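Local coordinates for protein CofB (Escherichia coli, PDB 5AX6) that serves as the trimeric minor pilin of the CFA/III type IVb pilus and probably takes part in pilus assembly in enterotoxigenic bacteria, at residues R7-N12 / P113-N118; I455-G460 / K476-N481; K341-I346 / D393-H398; K39-P44 / G99-S104; N56-K61 / T66-A71. All coordinates share one frame; numbering follows the deposited sequence.

Contact 1 (R7-N12 / P113-N118)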
# COMPACT_ATOMS: atom_id res chain seq x y z
N ARG A 7 8.45 31.30 28.47
CA ARG A 7 9.73 30.71 28.09
C ARG A 7 9.54 29.61 27.05
O ARG A 7 10.40 29.43 26.19
CB ARG A 7 10.45 30.15 29.32
CG ARG A 7 11.11 31.22 30.19
CD ARG A 7 12.11 30.60 31.16
NE ARG A 7 11.49 29.58 32.01
CZ ARG A 7 10.96 29.83 33.20
NH1 ARG A 7 10.99 31.05 33.71
NH2 ARG A 7 10.42 28.84 33.89
N GLN A 8 8.43 28.90 27.11
CA GLN A 8 8.19 27.85 26.13
C GLN A 8 7.98 28.43 24.74
O GLN A 8 8.39 27.84 23.74
CB GLN A 8 7.00 26.98 26.51
CG GLN A 8 6.93 25.70 25.70
CD GLN A 8 8.17 24.82 25.90
OE1 GLN A 8 8.45 24.38 27.02
NE2 GLN A 8 8.91 24.57 24.83
N ILE A 9 7.34 29.59 24.68
CA ILE A 9 7.06 30.19 23.38
C ILE A 9 8.35 30.70 22.75
O ILE A 9 8.57 30.51 21.55
CB ILE A 9 6.03 31.33 23.50
CG1 ILE A 9 4.65 30.75 23.77
CG2 ILE A 9 6.02 32.18 22.23
CD1 ILE A 9 3.60 31.78 24.12
N VAL A 10 9.20 31.34 23.55
CA VAL A 10 10.53 31.74 23.10
C VAL A 10 11.33 30.53 22.63
O VAL A 10 11.92 30.54 21.54
CB VAL A 10 11.30 32.46 24.21
CG1 VAL A 10 12.76 32.68 23.81
CG2 VAL A 10 10.62 33.79 24.56
N SER A 11 11.33 29.48 23.45
CA SER A 11 12.08 28.26 23.13
C SER A 11 11.58 27.60 21.85
O SER A 11 12.39 27.11 21.05
CB SER A 11 12.01 27.27 24.30
OG SER A 11 12.68 27.81 25.43
N ASN A 12 10.27 27.57 21.64
CA ASN A 12 9.75 27.01 20.40
C ASN A 12 10.23 27.78 19.17
O ASN A 12 10.54 27.18 18.14
CB ASN A 12 8.21 26.98 20.40
CG ASN A 12 7.64 25.93 21.33
OD1 ASN A 12 8.33 24.99 21.73
ND2 ASN A 12 6.36 26.07 21.66
N PRO A 113 10.85 35.47 13.68
CA PRO A 113 9.75 35.35 14.64
C PRO A 113 9.68 36.54 15.60
O PRO A 113 10.67 36.88 16.24
CB PRO A 113 10.09 34.05 15.38
CG PRO A 113 10.74 33.21 14.31
CD PRO A 113 11.53 34.18 13.45
N ALA A 114 8.51 37.16 15.65
CA ALA A 114 8.30 38.40 16.39
C ALA A 114 8.76 38.32 17.84
O ALA A 114 9.37 39.26 18.36
CB ALA A 114 6.82 38.78 16.34
N ILE A 115 8.49 37.19 18.48
CA ILE A 115 8.81 37.02 19.90
C ILE A 115 10.31 37.19 20.15
O ILE A 115 10.72 37.62 21.23
CB ILE A 115 8.32 35.64 20.41
CG1 ILE A 115 8.29 35.58 21.94
CG2 ILE A 115 9.14 34.50 19.82
CD1 ILE A 115 7.08 36.24 22.55
N LEU A 116 11.12 36.90 19.14
CA LEU A 116 12.57 36.94 19.31
C LEU A 116 13.18 38.33 19.11
O LEU A 116 14.39 38.51 19.23
CB LEU A 116 13.23 35.94 18.35
CG LEU A 116 12.80 34.48 18.51
CD1 LEU A 116 13.49 33.58 17.49
CD2 LEU A 116 13.09 33.99 19.92
N SER A 117 12.34 39.32 18.82
CA SER A 117 12.85 40.67 18.59
C SER A 117 13.37 41.29 19.89
O SER A 117 14.35 42.03 19.88
CB SER A 117 11.77 41.57 17.97
OG SER A 117 10.68 41.75 18.86
N ASN A 118 12.72 40.98 21.01
CA ASN A 118 13.23 41.48 22.29
C ASN A 118 13.07 40.49 23.45
O ASN A 118 12.85 40.90 24.59
CB ASN A 118 12.56 42.81 22.66
CG ASN A 118 11.06 42.78 22.46
OD1 ASN A 118 10.44 41.71 22.42
ND2 ASN A 118 10.45 43.96 22.35
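I115 lies across I9 and V10, two consecutive residues of the N-terminal helix. I115 CG1 stands anti to the backbone N (chi1 -165°), which extends the ethyl branch toward the helix, where I115 CG1 lies 3.9 Å from V10 CG2 and 4.1 Å from I9 CG2. Both helix side chains meet I115 at roughly a right angle, each offering one methyl to the same methylene. V10 also uses its other branch: CG1 approaches L116 CD2 at 4.1 Å, while that leucine methyl rests 4.0 Å from V10 O. The beta-branched valine thus spreads its two methyls over neighbouring residues of a short 3-10 turn, 114-116, whose L116 N bonds to P113 O. S117 OG closes the turn's far end with a 2.9 Å bond to A114 O. I115 and L116 also touch A13, further along helix 4-25, whereas helix 161-171 packs against Q8 and N12. In the pilin fold, where a long N-terminal helix packs against a sheet, this is a loop laid on the helix. The side chains meet carbon to carbon, and neither hydrogen bonds nor charges link the two segments, so the attachment rests on shape and on burial of V10 and L116, with I9 and I115 staying at the solvent edge.

Contact 2 (I455-G460 / K476-N481)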
# COMPACT_ATOMS: atom_id res chain seq x y z
N ILE A 455 -39.26 -22.52 2.73
CA ILE A 455 -40.05 -21.88 1.69
C ILE A 455 -41.15 -22.84 1.29
O ILE A 455 -40.89 -23.98 0.92
CB ILE A 455 -39.22 -21.50 0.44
CG1 ILE A 455 -38.04 -20.59 0.83
CG2 ILE A 455 -40.09 -20.74 -0.54
CD1 ILE A 455 -36.70 -21.29 0.97
N THR A 456 -42.39 -22.36 1.39
CA THR A 456 -43.55 -23.20 1.06
C THR A 456 -44.53 -22.40 0.25
O THR A 456 -44.42 -21.18 0.16
CB THR A 456 -44.25 -23.71 2.32
OG1 THR A 456 -44.67 -22.59 3.11
CG2 THR A 456 -43.32 -24.59 3.12
N ALA A 457 -45.50 -23.08 -0.34
CA ALA A 457 -46.44 -22.43 -1.24
C ALA A 457 -47.75 -23.19 -1.34
O ALA A 457 -47.76 -24.42 -1.35
CB ALA A 457 -45.82 -22.28 -2.63
N THR A 458 -48.85 -22.46 -1.44
CA THR A 458 -50.10 -23.07 -1.88
C THR A 458 -50.49 -22.47 -3.22
O THR A 458 -50.18 -21.31 -3.49
CB THR A 458 -51.25 -22.86 -0.86
OG1 THR A 458 -51.46 -21.46 -0.66
CG2 THR A 458 -50.90 -23.50 0.47
N MET A 459 -51.15 -23.27 -4.05
CA MET A 459 -51.67 -22.81 -5.33
C MET A 459 -53.14 -23.18 -5.44
O MET A 459 -53.51 -24.31 -5.13
CB MET A 459 -50.89 -23.43 -6.50
CG MET A 459 -51.40 -23.00 -7.89
SD MET A 459 -50.65 -23.93 -9.25
CE MET A 459 -48.96 -23.97 -8.66
N GLY A 460 -53.96 -22.25 -5.90
CA GLY A 460 -55.35 -22.52 -6.20
C GLY A 460 -55.55 -22.77 -7.67
O GLY A 460 -55.07 -22.01 -8.51
N LYS A 476 -44.52 -29.28 -7.83
CA LYS A 476 -43.38 -29.30 -8.75
C LYS A 476 -43.62 -28.43 -9.97
O LYS A 476 -42.69 -28.16 -10.74
CB LYS A 476 -43.08 -30.73 -9.21
CG LYS A 476 -44.26 -31.38 -9.93
CD LYS A 476 -43.89 -32.70 -10.57
CE LYS A 476 -45.10 -33.30 -11.28
NZ LYS A 476 -44.85 -34.69 -11.75
N PHE A 477 -44.87 -28.01 -10.18
CA PHE A 477 -45.16 -27.12 -11.30
C PHE A 477 -45.29 -25.67 -10.85
O PHE A 477 -46.01 -24.86 -11.45
CB PHE A 477 -46.42 -27.58 -12.06
CG PHE A 477 -47.55 -28.07 -11.18
CD1 PHE A 477 -48.46 -27.17 -10.63
CD2 PHE A 477 -47.72 -29.43 -10.94
CE1 PHE A 477 -49.52 -27.62 -9.84
CE2 PHE A 477 -48.78 -29.89 -10.14
CZ PHE A 477 -49.67 -28.98 -9.60
N LEU A 478 -44.56 -25.34 -9.79
CA LEU A 478 -44.32 -23.97 -9.36
C LEU A 478 -42.83 -23.87 -9.07
O LEU A 478 -42.31 -24.66 -8.28
CB LEU A 478 -45.14 -23.60 -8.12
CG LEU A 478 -44.82 -22.23 -7.49
CD1 LEU A 478 -45.13 -21.11 -8.48
CD2 LEU A 478 -45.58 -22.00 -6.16
N SER A 479 -42.14 -22.94 -9.71
CA SER A 479 -40.73 -22.77 -9.42
C SER A 479 -40.43 -21.32 -9.12
O SER A 479 -41.18 -20.43 -9.52
CB SER A 479 -39.86 -23.26 -10.58
OG SER A 479 -40.06 -22.47 -11.74
N VAL A 480 -39.33 -21.09 -8.41
CA VAL A 480 -39.00 -19.74 -7.97
C VAL A 480 -37.52 -19.46 -8.16
O VAL A 480 -36.71 -20.39 -8.13
CB VAL A 480 -39.35 -19.53 -6.48
CG1 VAL A 480 -40.86 -19.47 -6.28
CG2 VAL A 480 -38.68 -20.61 -5.61
N ASN A 481 -37.20 -18.19 -8.35
CA ASN A 481 -35.84 -17.70 -8.16
C ASN A 481 -35.71 -17.14 -6.76
O ASN A 481 -36.43 -16.21 -6.40
CB ASN A 481 -35.50 -16.64 -9.22
CG ASN A 481 -35.48 -17.22 -10.62
OD1 ASN A 481 -36.21 -16.78 -11.51
ND2 ASN A 481 -34.66 -18.23 -10.81
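A457 and M459 project from the same side of their strand onto F477 and L478, and the packing is closest at A457, whose CB meets L478 CD2 at 3.5 Å. Beside this pair the M459 chain runs out with CG anti to the backbone N (chi1 179°) and bends only at its last torsion, which brings CE to 3.9 Å from L478 CB. The same methyl lies 3.8 Å from F477 CD1. The sulfur meets the ring differently: SD sits at the ring edge, in its plane, 5.2 Å from the F477 ring centroid, a Met-aromatic contact. Strands 452-463 and 478-487 belong to different sheets of the C-terminal domain, so the residues meet through side chains that fill the space between two beta layers. F477 is held further by an edge-to-face contact with Y472. An alanine in place of M459 would probably open a gap beside F477 and L478 and deprive the ring edge of its sulfur neighbour. The packing is looser toward I455 and V480, whose side chains stay 5.3 Å or more from the opposite segment. Two partly exposed residues face outward: T458 turns away from 476-481 and meets R430 of the second subunit, and K476 sends its NZ to Y419 O and S357 OG.

Contact 3 (K341-I346 / D393-H398)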
# COMPACT_ATOMS: atom_id res chain seq x y z
N LYS A 341 -29.15 5.18 7.36
CA LYS A 341 -28.33 4.47 6.39
C LYS A 341 -28.53 2.98 6.60
O LYS A 341 -28.83 2.55 7.72
CB LYS A 341 -26.86 4.87 6.52
CG LYS A 341 -26.61 6.34 6.19
CD LYS A 341 -25.13 6.71 6.21
CE LYS A 341 -24.63 7.01 7.61
NZ LYS A 341 -23.56 8.05 7.59
N GLU A 342 -28.41 2.21 5.53
CA GLU A 342 -28.58 0.76 5.61
C GLU A 342 -27.41 0.08 4.95
O GLU A 342 -26.82 0.63 4.02
CB GLU A 342 -29.88 0.32 4.94
CG GLU A 342 -31.13 1.03 5.43
CD GLU A 342 -31.73 0.41 6.68
OE1 GLU A 342 -31.03 -0.37 7.38
OE2 GLU A 342 -32.91 0.70 6.98
N LEU A 343 -27.09 -1.14 5.39
CA LEU A 343 -26.03 -1.92 4.77
C LEU A 343 -26.58 -3.18 4.10
O LEU A 343 -27.53 -3.78 4.59
CB LEU A 343 -24.97 -2.32 5.80
CG LEU A 343 -24.35 -1.17 6.59
CD1 LEU A 343 -23.34 -1.73 7.58
CD2 LEU A 343 -23.69 -0.16 5.67
N ARG A 344 -25.99 -3.56 2.97
CA ARG A 344 -26.37 -4.82 2.33
C ARG A 344 -25.16 -5.51 1.73
O ARG A 344 -24.13 -4.88 1.48
CB ARG A 344 -27.40 -4.58 1.22
CG ARG A 344 -26.82 -3.88 0.01
CD ARG A 344 -27.94 -3.31 -0.85
NE ARG A 344 -27.46 -2.70 -2.07
CZ ARG A 344 -27.13 -1.43 -2.19
NH1 ARG A 344 -27.19 -0.62 -1.13
NH2 ARG A 344 -26.71 -0.96 -3.37
N THR A 345 -25.30 -6.82 1.49
CA THR A 345 -24.23 -7.59 0.85
C THR A 345 -24.64 -7.96 -0.57
O THR A 345 -25.76 -7.71 -0.98
CB THR A 345 -23.92 -8.89 1.63
OG1 THR A 345 -25.10 -9.70 1.67
CG2 THR A 345 -23.49 -8.60 3.05
N ILE A 346 -23.72 -8.58 -1.29
CA ILE A 346 -24.00 -9.07 -2.64
C ILE A 346 -24.88 -10.31 -2.57
O ILE A 346 -24.55 -11.27 -1.87
CB ILE A 346 -22.68 -9.38 -3.36
CG1 ILE A 346 -21.87 -8.08 -3.52
CG2 ILE A 346 -22.94 -10.08 -4.71
CD1 ILE A 346 -20.38 -8.32 -3.84
N ASP A 393 -19.19 -1.02 13.59
CA ASP A 393 -19.91 -0.45 14.72
C ASP A 393 -20.77 -1.57 15.36
O ASP A 393 -20.21 -2.63 15.59
CB ASP A 393 -20.68 0.79 14.24
CG ASP A 393 -19.75 1.91 13.73
OD1 ASP A 393 -19.25 2.71 14.56
OD2 ASP A 393 -19.51 1.99 12.50
N GLY A 394 -22.08 -1.43 15.62
CA GLY A 394 -22.97 -0.36 15.21
C GLY A 394 -24.13 -0.87 14.37
O GLY A 394 -25.26 -0.39 14.51
N ASN A 395 -23.87 -1.85 13.51
CA ASN A 395 -24.84 -2.23 12.46
C ASN A 395 -25.08 -3.72 12.28
O ASN A 395 -24.45 -4.37 11.45
CB ASN A 395 -24.39 -1.65 11.13
CG ASN A 395 -24.37 -0.15 11.12
OD1 ASN A 395 -25.38 0.49 10.85
ND2 ASN A 395 -23.21 0.44 11.41
N LYS A 396 -26.04 -4.26 13.03
CA LYS A 396 -26.35 -5.68 12.98
C LYS A 396 -26.92 -6.11 11.63
O LYS A 396 -27.94 -5.58 11.19
CB LYS A 396 -27.34 -6.03 14.09
CG LYS A 396 -27.72 -7.50 14.16
CD LYS A 396 -26.49 -8.37 14.37
CE LYS A 396 -26.86 -9.85 14.46
NZ LYS A 396 -25.64 -10.71 14.45
N LEU A 397 -26.25 -7.06 10.98
CA LEU A 397 -26.76 -7.63 9.73
C LEU A 397 -27.69 -8.80 9.97
O LEU A 397 -27.41 -9.64 10.83
CB LEU A 397 -25.61 -8.09 8.84
CG LEU A 397 -24.72 -6.98 8.28
CD1 LEU A 397 -23.49 -7.59 7.64
CD2 LEU A 397 -25.50 -6.15 7.26
N HIS A 398 -28.77 -8.87 9.20
CA HIS A 398 -29.69 -9.99 9.24
C HIS A 398 -29.63 -10.79 7.95
O HIS A 398 -29.59 -10.20 6.87
CB HIS A 398 -31.13 -9.51 9.43
CG HIS A 398 -31.29 -8.51 10.53
ND1 HIS A 398 -31.22 -8.85 11.86
CD2 HIS A 398 -31.52 -7.18 10.49
CE1 HIS A 398 -31.40 -7.77 12.60
NE2 HIS A 398 -31.59 -6.74 11.80
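The nearest CA atoms of 341-346 and 393-398, those of L343 and L397, are 7.6 Å apart, too far for strand pairing, and it is side chains that bridge the interval. L343 does most of this work from the strand side. Its CG stands anti to the carbonyl carbon (chi1 -55°), and the extended second torsion carries CD1 to 3.7 Å from N395 CB. The leucine and the asparagine cross at about a right angle, so the methyl rests on the aliphatic base of N395, with N395 CG next at 4.0 Å from L343 CD1, rather than on its polar end. The amide is directed elsewhere: N395 ND2 makes a weak hydrogen bond to P392 O. From the other end of the loop L397 reaches in with one branch, CD2, which lies 4.1 Å from both L343 CB and L343 O. L343 is therefore touched at its root by one residue and at its tip by another. The carbonyl oxygen beside the L397 methyl is not left to apolar company, since S487 OG donates to it. The place of the contact in the fold is set by the four-stranded antiparallel sheet of the C-terminal domain: strand 341-353 lies between 327-333 and 478-487, L343 pairs by backbone with T488, and the loop 393-398 leads from strand 391-392 into strand 398-409, an outer strand of the sheet within this chain, where H398 pairs with S487.

Contact 4 (K39-P44 / G99-S104). With ACT (acetate ion), chain B.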
# COMPACT_ATOMS: atom_id res chain seq x y z
N LYS A 39 15.20 23.68 -9.97
CA LYS A 39 16.49 23.22 -10.45
C LYS A 39 17.31 22.79 -9.23
O LYS A 39 17.20 23.40 -8.17
CB LYS A 39 17.20 24.34 -11.22
CG LYS A 39 18.61 24.02 -11.64
CD LYS A 39 19.29 25.26 -12.20
CE LYS A 39 20.71 24.98 -12.68
NZ LYS A 39 21.40 26.25 -13.06
N GLU A 40 18.09 21.72 -9.38
CA GLU A 40 18.99 21.31 -8.31
C GLU A 40 20.33 21.99 -8.49
O GLU A 40 20.91 21.96 -9.58
CB GLU A 40 19.20 19.79 -8.29
CG GLU A 40 17.94 18.98 -8.21
CD GLU A 40 17.17 19.25 -6.94
OE1 GLU A 40 17.67 18.90 -5.85
OE2 GLU A 40 16.06 19.82 -7.04
N ILE A 41 20.82 22.61 -7.42
CA ILE A 41 22.16 23.16 -7.44
C ILE A 41 22.92 22.75 -6.18
O ILE A 41 22.33 22.30 -5.19
CB ILE A 41 22.16 24.70 -7.54
CG1 ILE A 41 21.45 25.30 -6.31
CG2 ILE A 41 21.52 25.15 -8.84
CD1 ILE A 41 21.67 26.79 -6.16
N THR A 42 24.23 22.90 -6.23
CA THR A 42 25.03 22.75 -5.04
C THR A 42 24.68 23.88 -4.06
O THR A 42 24.63 25.05 -4.45
CB THR A 42 26.52 22.77 -5.39
OG1 THR A 42 26.83 21.62 -6.19
CG2 THR A 42 27.37 22.76 -4.12
N ASN A 43 24.44 23.52 -2.81
CA ASN A 43 24.27 24.51 -1.74
C ASN A 43 25.46 25.50 -1.75
O ASN A 43 26.61 25.08 -1.78
CB ASN A 43 24.17 23.79 -0.38
CG ASN A 43 23.71 24.70 0.74
OD1 ASN A 43 24.08 25.87 0.81
ND2 ASN A 43 22.89 24.16 1.65
N PRO A 44 25.17 26.81 -1.73
CA PRO A 44 26.28 27.78 -1.73
C PRO A 44 27.25 27.59 -0.57
O PRO A 44 28.39 28.03 -0.66
CB PRO A 44 25.56 29.14 -1.64
CG PRO A 44 24.20 28.83 -1.12
CD PRO A 44 23.86 27.49 -1.73
N GLY A 99 19.95 38.68 -1.57
CA GLY A 99 20.20 37.25 -1.59
C GLY A 99 20.11 36.75 -3.02
O GLY A 99 19.35 37.28 -3.83
N ASN A 100 20.88 35.72 -3.35
CA ASN A 100 20.97 35.26 -4.74
C ASN A 100 20.18 33.99 -5.03
O ASN A 100 20.17 33.53 -6.17
CB ASN A 100 22.44 35.04 -5.11
CG ASN A 100 23.17 36.34 -5.37
OD1 ASN A 100 22.56 37.33 -5.79
ND2 ASN A 100 24.47 36.35 -5.13
N TYR A 101 19.51 33.45 -4.02
CA TYR A 101 18.85 32.16 -4.17
C TYR A 101 17.38 32.18 -3.80
O TYR A 101 16.98 32.55 -2.69
CB TYR A 101 19.58 31.10 -3.32
CG TYR A 101 21.03 31.03 -3.69
CD1 TYR A 101 21.44 30.30 -4.80
CD2 TYR A 101 21.99 31.72 -2.96
CE1 TYR A 101 22.76 30.25 -5.16
CE2 TYR A 101 23.32 31.68 -3.32
CZ TYR A 101 23.70 30.94 -4.42
OH TYR A 101 25.01 30.90 -4.77
N GLU A 102 16.57 31.76 -4.76
CA GLU A 102 15.17 31.53 -4.49
C GLU A 102 14.98 30.07 -4.09
O GLU A 102 14.66 29.24 -4.93
CB GLU A 102 14.31 31.85 -5.72
CG GLU A 102 12.81 31.66 -5.48
CD GLU A 102 12.25 32.56 -4.39
OE1 GLU A 102 12.97 33.47 -3.93
OE2 GLU A 102 11.08 32.38 -3.99
N PHE A 103 15.21 29.77 -2.81
CA PHE A 103 14.95 28.42 -2.30
C PHE A 103 13.50 28.00 -2.58
O PHE A 103 12.59 28.81 -2.50
CB PHE A 103 15.25 28.36 -0.80
CG PHE A 103 16.61 28.91 -0.46
CD1 PHE A 103 17.76 28.32 -0.96
CD2 PHE A 103 16.73 30.04 0.35
CE1 PHE A 103 19.01 28.83 -0.65
CE2 PHE A 103 17.99 30.55 0.66
CZ PHE A 103 19.11 29.95 0.16
N SER A 104 13.30 26.73 -2.93
CA SER A 104 11.95 26.27 -3.28
C SER A 104 11.05 26.19 -2.07
O SER A 104 9.83 26.20 -2.20
CB SER A 104 11.99 24.91 -3.99
OG SER A 104 12.52 23.91 -3.13
C ACT B . 27.62 33.11 -3.26
O ACT B . 27.98 31.95 -3.58
OXT ACT B . 28.30 33.70 -2.37
CH3 ACT B . 26.44 33.74 -3.93
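The hairpin of strands 29-34 and 37-42, which follows the N-terminal helix of the pilin domain, meets the loop 99-104 chiefly at Y101, together with the P44 turn that comes after it. The Y101 ring receives P44 over one face: P44 CG lies 4.1 Å from the Y101 ring centroid and 25° off the ring normal, a CH-pi contact displaced toward the CE2 side. P44 CB continues outward to 3.6 Å from Y101 OH, so the pyrrolidine spans the ring from its face to its phenolic end. I41 comes in obliquely by the CD1 and CE1 atoms of the ring, its own CD1 3.8 Å from Y101 CE1. That reach depends on CG1 being placed between the backbone N and the carbonyl carbon (chi1 62°), with the rest of the chain extended. The face opposite P44 is met by N100 CB, from the preceding residue, and the tyrosine is thus flanked on both faces. At the hydroxyl, an acetate probably brought in by the crystallisation liquor accepts a weak hydrogen bond, 3.4 Å from Y101 OH to its O; S50 OG and G51 N also bond to this ion. Around the contact, I30 of strand 29-34 packs against both I41 and P44, and E102 pairs by backbone with I33 of the same strand, while F103, further along the loop, turns its ring to F24 of helix 4-25.

Contact 5 (N56-K61 / T66-A71)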
# COMPACT_ATOMS: atom_id res chain seq x y z
N ASN A 56 31.92 30.90 5.53
CA ASN A 56 32.41 31.05 6.90
C ASN A 56 32.49 29.70 7.61
O ASN A 56 31.51 28.96 7.64
CB ASN A 56 31.51 31.99 7.70
CG ASN A 56 31.59 33.42 7.24
OD1 ASN A 56 31.81 33.69 6.06
ND2 ASN A 56 31.42 34.35 8.17
N ARG A 57 33.65 29.40 8.20
CA ARG A 57 33.81 28.20 9.04
C ARG A 57 34.62 28.49 10.28
O ARG A 57 35.57 29.27 10.23
CB ARG A 57 34.51 27.06 8.29
CG ARG A 57 33.79 26.60 7.03
CD ARG A 57 32.52 25.86 7.38
NE ARG A 57 32.02 25.25 6.16
CZ ARG A 57 31.30 25.90 5.25
NH1 ARG A 57 30.97 27.17 5.45
NH2 ARG A 57 30.90 25.27 4.15
N THR A 58 34.28 27.83 11.38
CA THR A 58 35.18 27.78 12.51
C THR A 58 35.87 26.40 12.51
O THR A 58 35.45 25.51 11.77
CB THR A 58 34.44 28.02 13.83
OG1 THR A 58 33.50 26.96 14.06
CG2 THR A 58 33.68 29.36 13.76
N THR A 59 36.91 26.23 13.30
CA THR A 59 37.68 24.99 13.22
C THR A 59 37.77 24.27 14.56
O THR A 59 38.58 23.34 14.73
CB THR A 59 39.10 25.24 12.70
OG1 THR A 59 39.77 26.16 13.57
CG2 THR A 59 39.05 25.83 11.30
N ASN A 60 36.94 24.67 15.52
CA ASN A 60 36.95 24.03 16.83
C ASN A 60 36.15 22.72 16.85
O ASN A 60 35.05 22.64 17.40
CB ASN A 60 36.43 24.99 17.91
CG ASN A 60 35.08 25.63 17.56
OD1 ASN A 60 34.83 25.97 16.40
ND2 ASN A 60 34.23 25.79 18.56
N LYS A 61 36.73 21.67 16.27
CA LYS A 61 36.04 20.37 16.20
C LYS A 61 35.84 19.75 17.58
O LYS A 61 34.85 19.07 17.83
CB LYS A 61 36.82 19.39 15.32
CG LYS A 61 37.05 19.85 13.90
CD LYS A 61 37.75 18.75 13.13
CE LYS A 61 38.12 19.19 11.74
NZ LYS A 61 38.77 18.06 11.02
N THR A 66 39.17 26.27 21.88
CA THR A 66 38.87 27.70 21.80
C THR A 66 37.91 28.03 20.67
O THR A 66 38.12 27.63 19.53
CB THR A 66 40.14 28.51 21.56
OG1 THR A 66 41.20 27.99 22.36
CG2 THR A 66 39.88 29.99 21.89
N MET A 67 36.88 28.81 21.00
CA MET A 67 35.92 29.30 20.00
C MET A 67 36.56 30.40 19.17
O MET A 67 37.40 31.16 19.67
CB MET A 67 34.67 29.83 20.69
CG MET A 67 33.82 28.76 21.38
SD MET A 67 32.45 29.50 22.31
CE MET A 67 31.59 30.34 20.99
N SER A 68 36.17 30.49 17.91
CA SER A 68 36.72 31.51 17.01
C SER A 68 36.47 32.94 17.53
O SER A 68 35.47 33.20 18.18
CB SER A 68 36.11 31.37 15.62
OG SER A 68 36.61 32.36 14.75
N THR A 69 37.39 33.85 17.22
CA THR A 69 37.23 35.26 17.55
C THR A 69 37.16 36.10 16.29
O THR A 69 37.20 37.32 16.34
CB THR A 69 38.39 35.79 18.40
OG1 THR A 69 39.61 35.63 17.67
CG2 THR A 69 38.48 35.04 19.73
N ASN A 70 37.07 35.41 15.15
CA ASN A 70 37.24 36.03 13.84
C ASN A 70 35.89 36.12 13.11
O ASN A 70 35.26 35.09 12.89
CB ASN A 70 38.28 35.22 13.05
CG ASN A 70 38.67 35.85 11.72
OD1 ASN A 70 37.86 36.48 11.05
ND2 ASN A 70 39.93 35.66 11.33
N ALA A 71 35.45 37.32 12.75
CA ALA A 71 34.09 37.50 12.22
C ALA A 71 33.93 36.95 10.80
O ALA A 71 32.82 36.88 10.27
CB ALA A 71 33.70 38.98 12.25
O HOH W 1 31.44 37.35 7.98
O HOH W 2 34.18 28.84 17.11
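N60 and T58 both hold their leading side-chain atom between the backbone N and the carbonyl carbon (N60 CG, chi1 51°; T58 OG1, chi1 65°), and with these torsions T58 OG1 bonds to N60 OD1 at 2.9 Å. The threonine methyl CG2 is thereby left to face the other segment, where it meets S68 CB at 3.7 Å. N60 packs with its own CB against T66 O, 3.5 Å away, and the N60 and M67 side chains cross at a slant, N60 ND2 4.1 Å from M67 CG. Direct polar bonds between the segments are replaced by water. One water accepts from S68 N (2.7 Å) and lies 3.0 Å from N60 OD1, to which it may donate; another accepts from N56 ND2 and donates to A71 O, at 2.7 Å. N56 ND2 bonds to F74 O besides, and S68 OG to E73 OE1. An alanine in place of N60 would probably leave T58 OG1 without its acceptor and take away a likely partner of the water on S68 N. The two segments run nearly antiparallel, and behind them T58 pairs by backbone with F128 and A130. N60 is the centre of an inverse gamma turn and S68 starts an ST turn, its OG accepting from N70 N at 3.1 Å: this is an irregular, water-bridged loop folded back on itself, lying against strands 121-130, 139-148 and 220-227 of the pilin-domain sheet.

How the contacts relate
Contacts 1, 4 and 5 share the pilin domain, and contacts 4 and 5 both nest inside the chain loop that contact 1 closes; the nearest atoms of contacts 4 and 5 are about 6 Å apart, yet these two do not touch. Contacts 2 and 3 lie across the chain's centre, in the C-terminal domain, and reach neighbouring strands, 478-487 and 341-353, of one sheet; both touch the second subunit. Chemistry follows place. Contacts 2 and 3 are buried and packed by side chains between beta elements or strand and loop, contacts 1 and 4 are partly buried and attach loops to helix or hairpin, and contact 5, buried although wholly loop, alone relies on bridging waters.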